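Local coordinates for glycoside hydrolase family protein (Novosphingobium sp. PP1Y, PDB 6Q2F) that probably hydrolyses glycosidic bonds to alpha-L-rhamnose, as an alpha-L-rhamnosidase, and holds a sodium ion inside its barrel domain, at residues 586-591 / 619-624; 605-610 / 627-632; 623-628 / 743-748; 502-507 / 581-586. One frame throughout, in Å; residues are numbered along the deposited sequence.

Interaction 1: residues 586-591 / 619-624; sequences EDHRPM and RQTLIA. With NA (sodium ion), chain B.
Two anti first torsions set this contact: Glu586 has CG anti to its backbone N (chi1 -177°) and runs on extended to the sodium ion, while Thr621 has OG1 anti to its own N (chi1 -173°), presenting the hydroxyl to the loop. That hydroxyl serves in both senses. Thr621 OG1 donates to Glu586 O at 2.8 Å, coming from above the carbonyl plane, and accepts from His588 N at 2.9 Å along a nearly straight N-H (168°). A threonine suits the place because one short side chain answers both a carbonyl and an amide of irregular backbone, while its CB sits over one face of the His588 ring, toward the rim. The ring is steadied by the bond from His588 ND1 to Asp587 OD1 (2.6 Å), which lies in the ring plane. Asp587 is also in a salt bridge, its OD2 3.3 Å from Arg619 NH2; carboxylate and guanidinium planes are nearly perpendicular. A water that accepts from Arg619 NH2 donates to Glu586 OE1 (2.7 Å), so the arginine is linked through water to the carboxylate on sodium. The metal itself is bound by the other oxygen, Glu586 OE2, at 2.4 Å. Leu622 CD2 lies alongside Glu586 CG. The loop following strand 579-582 is thus tied to the first turn of helix 620-636, beside strand 604-610, whose Trp610 makes a cation-pi contact with Arg619.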
loop_
_atom_site.group_PDB
_atom_site.type_symbol
_atom_site.label_atom_id
_atom_site.label_comp_id
_atom_site.label_asym_id
_atom_site.label_seq_id
_atom_site.Cartn_x
_atom_site.Cartn_y
_atom_site.Cartn_z
ATOM N N GLU A 586 -0.476 1.969 1.911
ATOM C CA GLU A 586 0.064 0.652 1.549
ATOM C C GLU A 586 -0.247 -0.427 2.576
ATOM O O GLU A 586 -0.822 -1.465 2.224
ATOM C CB GLU A 586 1.586 0.697 1.309
ATOM C CG GLU A 586 2.149 -0.673 0.864
ATOM C CD GLU A 586 3.646 -0.663 0.603
ATOM O OE1 GLU A 586 4.328 -1.510 1.203
ATOM O OE2 GLU A 586 4.129 0.166 -0.192
ATOM N N ASP A 587 0.126 -0.198 3.834
ATOM C CA ASP A 587 0.156 -1.240 4.864
ATOM C C ASP A 587 -0.724 -0.819 6.042
ATOM O O ASP A 587 -0.310 -0.002 6.874
ATOM C CB ASP A 587 1.603 -1.499 5.302
ATOM C CG ASP A 587 1.745 -2.690 6.239
ATOM O OD1 ASP A 587 0.753 -3.405 6.474
ATOM O OD2 ASP A 587 2.876 -2.918 6.729
ATOM N N HIS A 588 -1.925 -1.403 6.115
ATOM C CA HIS A 588 -2.910 -1.136 7.182
ATOM C C HIS A 588 -3.096 0.377 7.317
ATOM O O HIS A 588 -3.376 1.056 6.321
ATOM C CB HIS A 588 -2.480 -1.845 8.446
ATOM C CG HIS A 588 -2.462 -3.330 8.317
ATOM N ND1 HIS A 588 -1.419 -4.012 7.732
ATOM C CD2 HIS A 588 -3.367 -4.266 8.683
ATOM C CE1 HIS A 588 -1.675 -5.307 7.755
ATOM N NE2 HIS A 588 -2.851 -5.490 8.324
ATOM N N ARG A 589 -2.941 0.950 8.511
ATOM C CA ARG A 589 -3.319 2.334 8.770
ATOM C C ARG A 589 -2.196 3.006 9.543
ATOM O O ARG A 589 -2.268 3.160 10.770
ATOM C CB ARG A 589 -4.654 2.401 9.518
ATOM C CG ARG A 589 -5.220 3.834 9.630
ATOM C CD ARG A 589 -6.610 3.850 10.246
ATOM N NE ARG A 589 -7.315 5.081 9.887
ATOM C CZ ARG A 589 -8.573 5.359 10.209
ATOM N NH1 ARG A 589 -9.298 4.493 10.918
ATOM N NH2 ARG A 589 -9.107 6.509 9.816
ATOM N N PRO A 590 -1.124 3.402 8.854
ATOM C CA PRO A 590 0.025 3.988 9.559
ATOM C C PRO A 590 -0.235 5.404 10.053
ATOM O O PRO A 590 0.432 5.846 10.994
ATOM C CB PRO A 590 1.132 3.964 8.499
ATOM C CG PRO A 590 0.393 4.057 7.222
ATOM C CD PRO A 590 -0.886 3.292 7.412
HETATM N N MSE A 591 -1.176 6.123 9.442
HETATM C CA MSE A 591 -1.545 7.470 9.887
HETATM C C MSE A 591 -2.939 7.799 9.361
HETATM O O MSE A 591 -3.512 7.012 8.605
HETATM C CB MSE A 591 -0.556 8.507 9.387
HETATM C CG MSE A 591 -0.611 8.671 7.878
HETATM SE SE MSE A 591 0.605 9.974 7.108
HETATM C CE MSE A 591 -0.014 11.625 7.946
ATOM N N ARG A 619 -0.488 -10.627 0.851
ATOM C CA ARG A 619 -0.865 -9.750 1.951
ATOM C C ARG A 619 -2.106 -8.970 1.557
ATOM O O ARG A 619 -2.085 -8.219 0.578
ATOM C CB ARG A 619 0.285 -8.811 2.284
ATOM C CG ARG A 619 1.514 -9.560 2.828
ATOM C CD ARG A 619 2.692 -8.589 2.948
ATOM N NE ARG A 619 2.364 -7.413 3.757
ATOM C CZ ARG A 619 2.974 -6.239 3.638
ATOM N NH1 ARG A 619 3.924 -6.078 2.723
ATOM N NH2 ARG A 619 2.624 -5.223 4.418
ATOM N N GLN A 620 -3.189 -9.164 2.312
ATOM C CA GLN A 620 -4.472 -8.554 1.962
ATOM C C GLN A 620 -4.361 -7.037 1.842
ATOM O O GLN A 620 -4.969 -6.439 0.951
ATOM C CB GLN A 620 -5.530 -8.940 2.990
ATOM C CG GLN A 620 -5.830 -10.448 2.989
ATOM C CD GLN A 620 -6.300 -10.941 1.634
ATOM O OE1 GLN A 620 -7.136 -10.315 0.987
ATOM N NE2 GLN A 620 -5.747 -12.059 1.188
ATOM N N THR A 621 -3.563 -6.396 2.705
ATOM C CA THR A 621 -3.480 -4.940 2.648
ATOM C C THR A 621 -2.980 -4.467 1.288
ATOM O O THR A 621 -3.324 -3.363 0.843
ATOM C CB THR A 621 -2.583 -4.414 3.776
ATOM O OG1 THR A 621 -2.640 -2.984 3.807
ATOM C CG2 THR A 621 -1.124 -4.878 3.608
ATOM N N LEU A 622 -2.189 -5.296 0.609
ATOM C CA LEU A 622 -1.638 -4.929 -0.689
ATOM C C LEU A 622 -2.652 -5.121 -1.809
ATOM O O LEU A 622 -2.550 -4.464 -2.846
ATOM C CB LEU A 622 -0.368 -5.745 -0.956
ATOM C CG LEU A 622 0.744 -5.516 0.083
ATOM C CD1 LEU A 622 2.046 -6.202 -0.313
ATOM C CD2 LEU A 622 0.980 -4.034 0.245
ATOM N N ILE A 623 -3.608 -6.034 -1.631
ATOM C CA ILE A 623 -4.734 -6.129 -2.560
ATOM C C ILE A 623 -5.572 -4.854 -2.484
ATOM O O ILE A 623 -5.860 -4.213 -3.498
ATOM C CB ILE A 623 -5.584 -7.377 -2.252
ATOM C CG1 ILE A 623 -4.749 -8.677 -2.308
ATOM C CG2 ILE A 623 -6.815 -7.415 -3.154
ATOM C CD1 ILE A 623 -4.018 -8.936 -3.617
ATOM N N ALA A 624 -5.957 -4.464 -1.264
ATOM C CA ALA A 624 -6.679 -3.205 -1.067
ATOM C C ALA A 624 -5.879 -2.016 -1.583
ATOM O O ALA A 624 -6.435 -1.123 -2.232
ATOM C CB ALA A 624 -7.014 -3.021 0.415
HETATM NA NA NA B . 6.105 1.437 -0.607
HETATM O O HOH W 1 4.382 -3.292 3.289
#

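Interaction 2: residues 605-610 / 627-632; sequences PMAALW and KGAASV
The indole of Trp610, the one aromatic ring here, lies beyond the contact; between the segments the nearest thing to a flat group is the puckered Pro605 ring. Its CG meets Val632 CG1 at 3.5 Å, and its CB lies 3.6 Å from Ala629 O, so the ring rests on two residues about one turn apart, Ala629 and Val632. Val632 reaches it with CG1 anti to the backbone N (chi1 171°), crossing the proline obliquely. Further along the strand the methyls of Ala607 and Ala629 meet tip to tip, CB to CB at 4.0 Å. Ala629 CB also lies against Met606 C in the strand backbone. Such small residues suit a helix and a strand whose axes approach to 7.2 Å, running almost antiparallel at 162°. No hydrogen bond crosses the interface, which is buried and whose side-chain contacts are apolar. Met606, selenomethionine here, has its CB turned away from the helix and touches Glu583 and Glu644, both sodium ligands. Strand 604-610, helix 620-636 and strand 642-649 form a beta-alpha-beta crossover, and this packing of an outer helix on the outward side chains of a parallel strand is that of a (beta/alpha)8, or TIM, barrel.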
loop_
_atom_site.group_PDB
_atom_site.type_symbol
_atom_site.label_atom_id
_atom_site.label_comp_id
_atom_site.label_asym_id
_atom_site.label_seq_id
_atom_site.Cartn_x
_atom_site.Cartn_y
_atom_site.Cartn_z
ATOM N N PRO A 605 -1.216 6.964 -9.919
ATOM C CA PRO A 605 -1.477 6.312 -8.635
ATOM C C PRO A 605 -0.721 4.999 -8.564
ATOM O O PRO A 605 -0.605 4.280 -9.554
ATOM C CB PRO A 605 -2.995 6.096 -8.648
ATOM C CG PRO A 605 -3.505 7.145 -9.608
ATOM C CD PRO A 605 -2.452 7.198 -10.677
HETATM N N MSE A 606 -0.173 4.713 -7.398
HETATM C CA MSE A 606 0.761 3.637 -7.246
HETATM C C MSE A 606 0.503 2.855 -5.965
HETATM O O MSE A 606 0.129 3.412 -4.931
HETATM C CB MSE A 606 2.211 4.183 -7.246
HETATM C CG MSE A 606 3.246 3.085 -7.333
HETATM SE SE MSE A 606 4.958 3.898 -7.699
HETATM C CE MSE A 606 6.101 2.302 -7.687
ATOM N N ALA A 607 0.693 1.546 -6.063
ATOM C CA ALA A 607 0.510 0.635 -4.943
ATOM C C ALA A 607 1.722 -0.296 -4.913
ATOM O O ALA A 607 2.768 -0.007 -5.501
ATOM C CB ALA A 607 -0.827 -0.097 -5.095
ATOM N N ALA A 608 1.591 -1.422 -4.213
ATOM C CA ALA A 608 2.684 -2.374 -4.050
ATOM C C ALA A 608 2.121 -3.794 -4.010
ATOM O O ALA A 608 0.955 -4.012 -3.660
ATOM C CB ALA A 608 3.504 -2.105 -2.764
ATOM N N LEU A 609 2.960 -4.764 -4.373
ATOM C CA LEU A 609 2.641 -6.175 -4.152
ATOM C C LEU A 609 3.916 -6.945 -3.864
ATOM O O LEU A 609 4.867 -6.875 -4.643
ATOM C CB LEU A 609 1.921 -6.829 -5.343
ATOM C CG LEU A 609 1.764 -8.332 -5.013
ATOM C CD1 LEU A 609 0.643 -8.593 -3.964
ATOM C CD2 LEU A 609 1.578 -9.228 -6.246
ATOM N N TRP A 610 3.919 -7.680 -2.756
ATOM C CA TRP A 610 5.037 -8.529 -2.378
ATOM C C TRP A 610 4.825 -9.950 -2.902
ATOM O O TRP A 610 3.693 -10.403 -3.087
ATOM C CB TRP A 610 5.197 -8.574 -0.857
ATOM C CG TRP A 610 5.786 -7.332 -0.247
ATOM C CD1 TRP A 610 5.561 -6.046 -0.628
ATOM C CD2 TRP A 610 6.693 -7.275 0.849
ATOM N NE1 TRP A 610 6.277 -5.192 0.159
ATOM C CE2 TRP A 610 6.983 -5.924 1.076
ATOM C CE3 TRP A 610 7.293 -8.241 1.662
ATOM C CZ2 TRP A 610 7.840 -5.505 2.091
ATOM C CZ3 TRP A 610 8.151 -7.824 2.663
ATOM C CH2 TRP A 610 8.416 -6.465 2.867
ATOM N N LYS A 627 -6.156 -2.060 -5.347
ATOM C CA LYS A 627 -7.515 -1.814 -5.806
ATOM C C LYS A 627 -7.873 -0.348 -5.597
ATOM O O LYS A 627 -8.498 0.281 -6.458
ATOM C CB LYS A 627 -8.498 -2.737 -5.078
ATOM C CG LYS A 627 -9.899 -2.794 -5.718
ATOM C CD LYS A 627 -9.869 -3.356 -7.133
ATOM C CE LYS A 627 -11.307 -3.472 -7.723
ATOM N NZ LYS A 627 -11.252 -3.945 -9.139
ATOM N N GLY A 628 -7.423 0.228 -4.479
ATOM C CA GLY A 628 -7.592 1.659 -4.279
ATOM C C GLY A 628 -6.886 2.466 -5.344
ATOM O O GLY A 628 -7.450 3.406 -5.904
ATOM N N ALA A 629 -5.636 2.119 -5.634
ATOM C CA ALA A 629 -4.903 2.881 -6.638
ATOM C C ALA A 629 -5.557 2.740 -8.009
ATOM O O ALA A 629 -5.644 3.713 -8.764
ATOM C CB ALA A 629 -3.440 2.430 -6.684
ATOM N N ALA A 630 -6.020 1.530 -8.353
ATOM C CA ALA A 630 -6.677 1.356 -9.642
ATOM C C ALA A 630 -7.963 2.170 -9.695
ATOM O O ALA A 630 -8.261 2.801 -10.716
ATOM C CB ALA A 630 -6.971 -0.123 -9.907
ATOM N N SER A 631 -8.725 2.188 -8.597
ATOM C CA SER A 631 -9.958 2.971 -8.569
ATOM C C SER A 631 -9.671 4.448 -8.799
ATOM O O SER A 631 -10.405 5.124 -9.524
ATOM C CB SER A 631 -10.682 2.755 -7.242
ATOM O OG SER A 631 -10.894 1.369 -7.007
ATOM N N VAL A 632 -8.598 4.968 -8.197
ATOM C CA VAL A 632 -8.241 6.373 -8.411
ATOM C C VAL A 632 -8.044 6.635 -9.896
ATOM O O VAL A 632 -8.659 7.544 -10.477
ATOM C CB VAL A 632 -6.982 6.755 -7.603
ATOM C CG1 VAL A 632 -6.498 8.156 -8.021
ATOM C CG2 VAL A 632 -7.288 6.764 -6.113
#

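Interaction 3: residues 623-628 / 743-748; sequences IADMKG and PLTGLY
Here an outer helix of the (beta/alpha)8 barrel, 620-636, packs against the single turn of helix 744-747, small residues on the long helix meeting backbone and methyl groups of the short one. The tight part centres on Ala624: its CB rests 3.5 Å from Leu744 O and 3.9 Å from Tyr748 CB. Beside it Thr745 CG2 touches Asp625 CA and CB, each at 3.8 Å. With OG1 in the crowded position between N and carbonyl carbon (chi1 51°), Thr745 turns its methyl to the helix while OG1 bonds to His588 O, so this branched residue serves both surfaces. Asp625 is buried, its carboxylate held by a salt bridge to Arg599. The looser side begins beyond the CB of Tyr748, a partly exposed residue whose ring leads away from the helix, with Leu747 CB over the centre of one face and Leu744 CD2 at its edge. No hydrogen bond joins the segments, although Asp595 grips the start of the short helix through Leu744 N and Thr745 N. One turn beyond Ala624 the backbone itself is the surface, glycine letting Leu744 CD1 settle 3.6 Å from Gly628 CA.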
loop_
_atom_site.group_PDB
_atom_site.type_symbol
_atom_site.label_atom_id
_atom_site.label_comp_id
_atom_site.label_asym_id
_atom_site.label_seq_id
_atom_site.Cartn_x
_atom_site.Cartn_y
_atom_site.Cartn_z
ATOM N N ILE A 623 -3.608 -6.034 -1.631
ATOM C CA ILE A 623 -4.734 -6.129 -2.560
ATOM C C ILE A 623 -5.572 -4.854 -2.484
ATOM O O ILE A 623 -5.860 -4.213 -3.498
ATOM C CB ILE A 623 -5.584 -7.377 -2.252
ATOM C CG1 ILE A 623 -4.749 -8.677 -2.308
ATOM C CG2 ILE A 623 -6.815 -7.415 -3.154
ATOM C CD1 ILE A 623 -4.018 -8.936 -3.617
ATOM N N ALA A 624 -5.957 -4.464 -1.264
ATOM C CA ALA A 624 -6.679 -3.205 -1.067
ATOM C C ALA A 624 -5.879 -2.016 -1.583
ATOM O O ALA A 624 -6.435 -1.123 -2.232
ATOM C CB ALA A 624 -7.014 -3.021 0.415
ATOM N N ASP A 625 -4.564 -2.012 -1.330
ATOM C CA ASP A 625 -3.706 -0.921 -1.790
ATOM C C ASP A 625 -3.792 -0.758 -3.304
ATOM O O ASP A 625 -3.965 0.358 -3.820
ATOM C CB ASP A 625 -2.261 -1.191 -1.348
ATOM C CG ASP A 625 -1.320 -0.032 -1.649
ATOM O OD1 ASP A 625 -1.773 1.132 -1.642
ATOM O OD2 ASP A 625 -0.120 -0.306 -1.914
HETATM N N MSE A 626 -3.692 -1.869 -4.034
HETATM C CA MSE A 626 -3.744 -1.844 -5.489
HETATM C C MSE A 626 -5.138 -1.519 -6.012
HETATM O O MSE A 626 -5.295 -0.839 -7.026
HETATM C CB MSE A 626 -3.294 -3.192 -6.071
HETATM C CG MSE A 626 -1.797 -3.465 -6.033
HETATM SE SE MSE A 626 -1.436 -5.241 -6.876
HETATM C CE MSE A 626 -2.164 -6.409 -5.501
ATOM N N LYS A 627 -6.156 -2.060 -5.347
ATOM C CA LYS A 627 -7.515 -1.814 -5.806
ATOM C C LYS A 627 -7.873 -0.348 -5.597
ATOM O O LYS A 627 -8.498 0.281 -6.458
ATOM C CB LYS A 627 -8.498 -2.737 -5.078
ATOM C CG LYS A 627 -9.899 -2.794 -5.718
ATOM C CD LYS A 627 -9.869 -3.356 -7.133
ATOM C CE LYS A 627 -11.307 -3.472 -7.723
ATOM N NZ LYS A 627 -11.252 -3.945 -9.139
ATOM N N GLY A 628 -7.423 0.228 -4.479
ATOM C CA GLY A 628 -7.592 1.659 -4.279
ATOM C C GLY A 628 -6.886 2.466 -5.344
ATOM O O GLY A 628 -7.450 3.406 -5.904
ATOM N N PRO A 743 -9.435 4.004 5.880
ATOM C CA PRO A 743 -9.025 3.877 4.483
ATOM C C PRO A 743 -9.164 2.428 4.018
ATOM O O PRO A 743 -9.489 1.527 4.782
ATOM C CB PRO A 743 -7.559 4.330 4.510
ATOM C CG PRO A 743 -7.087 3.912 5.883
ATOM C CD PRO A 743 -8.281 4.163 6.787
ATOM N N LEU A 744 -8.896 2.217 2.732
ATOM C CA LEU A 744 -9.075 0.890 2.147
ATOM C C LEU A 744 -8.071 -0.110 2.720
ATOM O O LEU A 744 -8.435 -1.248 3.048
ATOM C CB LEU A 744 -8.959 0.979 0.629
ATOM C CG LEU A 744 -10.115 1.720 -0.049
ATOM C CD1 LEU A 744 -9.739 2.111 -1.465
ATOM C CD2 LEU A 744 -11.364 0.833 -0.081
ATOM N N THR A 745 -6.804 0.301 2.876
ATOM C CA THR A 745 -5.837 -0.586 3.519
ATOM C C THR A 745 -6.156 -0.788 4.989
ATOM O O THR A 745 -5.615 -1.706 5.605
ATOM C CB THR A 745 -4.407 -0.040 3.393
ATOM O OG1 THR A 745 -4.367 1.331 3.823
ATOM C CG2 THR A 745 -3.921 -0.130 1.937
ATOM N N GLY A 746 -7.005 0.062 5.562
ATOM C CA GLY A 746 -7.475 -0.125 6.919
ATOM C C GLY A 746 -8.670 -1.053 6.957
ATOM O O GLY A 746 -8.654 -2.058 7.674
ATOM N N LEU A 747 -9.707 -0.739 6.169
ATOM C CA LEU A 747 -10.898 -1.584 6.158
ATOM C C LEU A 747 -10.546 -3.017 5.790
ATOM O O LEU A 747 -11.070 -3.968 6.379
ATOM C CB LEU A 747 -11.929 -1.042 5.169
ATOM C CG LEU A 747 -12.688 0.265 5.461
ATOM C CD1 LEU A 747 -13.444 0.710 4.202
ATOM C CD2 LEU A 747 -13.661 0.086 6.644
ATOM N N TYR A 748 -9.649 -3.183 4.825
ATOM C CA TYR A 748 -9.384 -4.471 4.210
ATOM C C TYR A 748 -7.912 -4.858 4.354
ATOM O O TYR A 748 -7.376 -5.618 3.546
ATOM C CB TYR A 748 -9.830 -4.435 2.745
ATOM C CG TYR A 748 -11.253 -3.925 2.626
ATOM C CD1 TYR A 748 -12.295 -4.568 3.293
ATOM C CD2 TYR A 748 -11.553 -2.790 1.880
ATOM C CE1 TYR A 748 -13.595 -4.104 3.214
ATOM C CE2 TYR A 748 -12.862 -2.317 1.776
ATOM C CZ TYR A 748 -13.871 -2.976 2.451
ATOM O OH TYR A 748 -15.174 -2.503 2.377
#

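Interaction 4: residues 502-507 / 581-586; sequences TDSIEV and YGEALE. With NA (sodium ion), chain B.
Sodium gathers four side chains from these segments: Glu583 OE1 at 2.4 Å, Ser504 OG at 2.6 Å, the more distant Asp503 OD1 at 3.0 Å, and Glu586 OE2. Glu644 from strand 642-649 supplies the fifth protein oxygen. Carboxylates suit a cation; the metal would offset the repulsion between Asp503 and Glu583, which lie side by side with their planes 70° apart. Ser504 has OG between its backbone N and carbonyl carbon (chi1 54°), and its N-H donates to Asp503 OD1 (2.8 Å) and more weakly to Glu583 OE1, so one amide steadies two ligands. Outside this shell the backbones fix the spacing. Thr502 N donates to Tyr581 O and Thr502 O accepts from Glu583 N, both at 3.0 Å and nearly along the C=O axes, a parallel bridge about Thr502 and Gly582. Past the bridge, Ile505 N binds Ala584 O (3.1 Å), and a water spans Ile505 O and Leu585 O. Thr502 OG1 lies 3.4 Å from Gly582 CA. The four ligands of these segments therefore follow the C-terminal ends of the adjacent parallel strands 497-502 and 579-582, with helix 543-575 packed on Thr502 and Ile505, and strand 604-610 on the far side of 579-582.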
loop_
_atom_site.group_PDB
_atom_site.type_symbol
_atom_site.label_atom_id
_atom_site.label_comp_id
_atom_site.label_asym_id
_atom_site.label_seq_id
_atom_site.Cartn_x
_atom_site.Cartn_y
_atom_site.Cartn_z
ATOM N N THR A 502 6.458 9.786 -4.659
ATOM C CA THR A 502 6.166 9.875 -3.232
ATOM C C THR A 502 5.936 8.444 -2.763
ATOM O O THR A 502 4.901 7.839 -3.060
ATOM C CB THR A 502 4.967 10.787 -2.922
ATOM O OG1 THR A 502 3.790 10.314 -3.582
ATOM C CG2 THR A 502 5.231 12.224 -3.359
ATOM N N ASP A 503 6.946 7.890 -2.098
ATOM C CA ASP A 503 6.899 6.548 -1.542
ATOM C C ASP A 503 5.788 6.472 -0.493
ATOM O O ASP A 503 5.244 7.491 -0.053
ATOM C CB ASP A 503 8.253 6.223 -0.917
ATOM C CG ASP A 503 8.552 4.738 -0.880
ATOM O OD1 ASP A 503 7.635 3.930 -1.171
ATOM O OD2 ASP A 503 9.702 4.392 -0.548
ATOM N N SER A 504 5.446 5.245 -0.095
ATOM C CA SER A 504 4.396 5.067 0.908
ATOM C C SER A 504 4.816 5.734 2.216
ATOM O O SER A 504 5.997 5.757 2.570
ATOM C CB SER A 504 4.114 3.577 1.117
ATOM O OG SER A 504 5.312 2.908 1.422
ATOM N N ILE A 505 3.843 6.310 2.933
ATOM C CA ILE A 505 4.153 7.279 3.983
ATOM C C ILE A 505 4.076 6.631 5.355
ATOM O O ILE A 505 3.133 5.895 5.663
ATOM C CB ILE A 505 3.238 8.515 3.905
ATOM C CG1 ILE A 505 3.757 9.577 4.877
ATOM C CG2 ILE A 505 1.794 8.176 4.224
ATOM C CD1 ILE A 505 3.179 11.000 4.558
ATOM N N GLU A 506 5.096 6.888 6.170
ATOM C CA GLU A 506 5.112 6.488 7.575
ATOM C C GLU A 506 6.018 7.486 8.297
ATOM O O GLU A 506 7.242 7.334 8.282
ATOM C CB GLU A 506 5.602 5.056 7.740
ATOM C CG GLU A 506 5.466 4.522 9.148
ATOM C CD GLU A 506 6.119 3.158 9.306
ATOM O OE1 GLU A 506 6.344 2.470 8.287
ATOM O OE2 GLU A 506 6.416 2.781 10.461
ATOM N N VAL A 507 5.406 8.513 8.901
ATOM C CA VAL A 507 6.150 9.619 9.499
ATOM C C VAL A 507 5.695 9.879 10.932
ATOM O O VAL A 507 5.992 10.935 11.500
ATOM C CB VAL A 507 6.020 10.892 8.645
ATOM C CG1 VAL A 507 6.672 10.681 7.279
ATOM C CG2 VAL A 507 4.533 11.321 8.497
ATOM N N TYR A 581 4.499 9.867 -9.555
ATOM C CA TYR A 581 4.089 8.542 -9.104
ATOM C C TYR A 581 3.740 8.632 -7.622
ATOM O O TYR A 581 4.566 9.072 -6.816
ATOM C CB TYR A 581 5.208 7.527 -9.295
ATOM C CG TYR A 581 5.481 7.124 -10.711
ATOM C CD1 TYR A 581 6.265 7.904 -11.534
ATOM C CD2 TYR A 581 4.984 5.921 -11.210
ATOM C CE1 TYR A 581 6.512 7.522 -12.832
ATOM C CE2 TYR A 581 5.244 5.516 -12.478
ATOM C CZ TYR A 581 6.003 6.307 -13.294
ATOM O OH TYR A 581 6.234 5.895 -14.575
ATOM N N GLY A 582 2.540 8.199 -7.252
ATOM C CA GLY A 582 2.098 8.468 -5.891
ATOM C C GLY A 582 1.557 7.244 -5.178
ATOM O O GLY A 582 0.470 6.752 -5.496
ATOM N N GLU A 583 2.313 6.759 -4.199
ATOM C CA GLU A 583 1.820 5.725 -3.312
ATOM C C GLU A 583 1.083 6.396 -2.167
ATOM O O GLU A 583 1.074 7.618 -2.039
ATOM C CB GLU A 583 2.966 4.853 -2.786
ATOM C CG GLU A 583 3.668 4.048 -3.828
ATOM C CD GLU A 583 4.626 3.000 -3.227
ATOM O OE1 GLU A 583 4.822 2.983 -1.992
ATOM O OE2 GLU A 583 5.171 2.202 -4.008
ATOM N N ALA A 584 0.474 5.589 -1.312
ATOM C CA ALA A 584 -0.251 6.128 -0.175
ATOM C C ALA A 584 0.113 5.408 1.114
ATOM O O ALA A 584 1.269 5.433 1.534
ATOM C CB ALA A 584 -1.762 6.076 -0.442
ATOM N N LEU A 585 -0.872 4.831 1.793
ATOM C CA LEU A 585 -0.676 4.079 3.037
ATOM C C LEU A 585 -0.011 2.727 2.890
ATOM O O LEU A 585 0.876 2.414 3.614
ATOM C CB LEU A 585 -1.962 3.977 3.855
ATOM C CG LEU A 585 -2.726 5.265 4.092
ATOM C CD1 LEU A 585 -4.044 5.023 4.772
ATOM C CD2 LEU A 585 -1.909 6.249 4.857
ATOM N N GLU A 586 -0.476 1.969 1.911
ATOM C CA GLU A 586 0.064 0.652 1.549
ATOM C C GLU A 586 -0.247 -0.427 2.576
ATOM O O GLU A 586 -0.822 -1.465 2.224
ATOM C CB GLU A 586 1.586 0.697 1.309
ATOM C CG GLU A 586 2.149 -0.673 0.864
ATOM C CD GLU A 586 3.646 -0.663 0.603
ATOM O OE1 GLU A 586 4.328 -1.510 1.203
ATOM O OE2 GLU A 586 4.129 0.166 -0.192
HETATM NA NA NA B . 6.105 1.437 -0.607
HETATM O O HOH W 2 2.874 8.681 -0.507
HETATM O O HOH W 3 3.205 3.388 5.071
#

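Interactions 1, 2 and 3 all rest on helix 620-636: its first turn in interaction 1, its middle against the barrel strand in interaction 2, and another of its faces, against helix 744-747, in interaction 3. Interaction 4 reaches the same barrel sheet through strand 579-582, neighbour of 604-610. Interactions 2, 3 and 4 are buried, whereas interaction 1 is partly so. Interactions 2 and 3 are packed by small apolar groups without hydrogen bonds between their segments; 1 and 4, where chain leaves the strand ends, are polar, with charge, water and metal. Glu586 belongs to both, and Thr745 of interaction 3 reaches His588 of interaction 1.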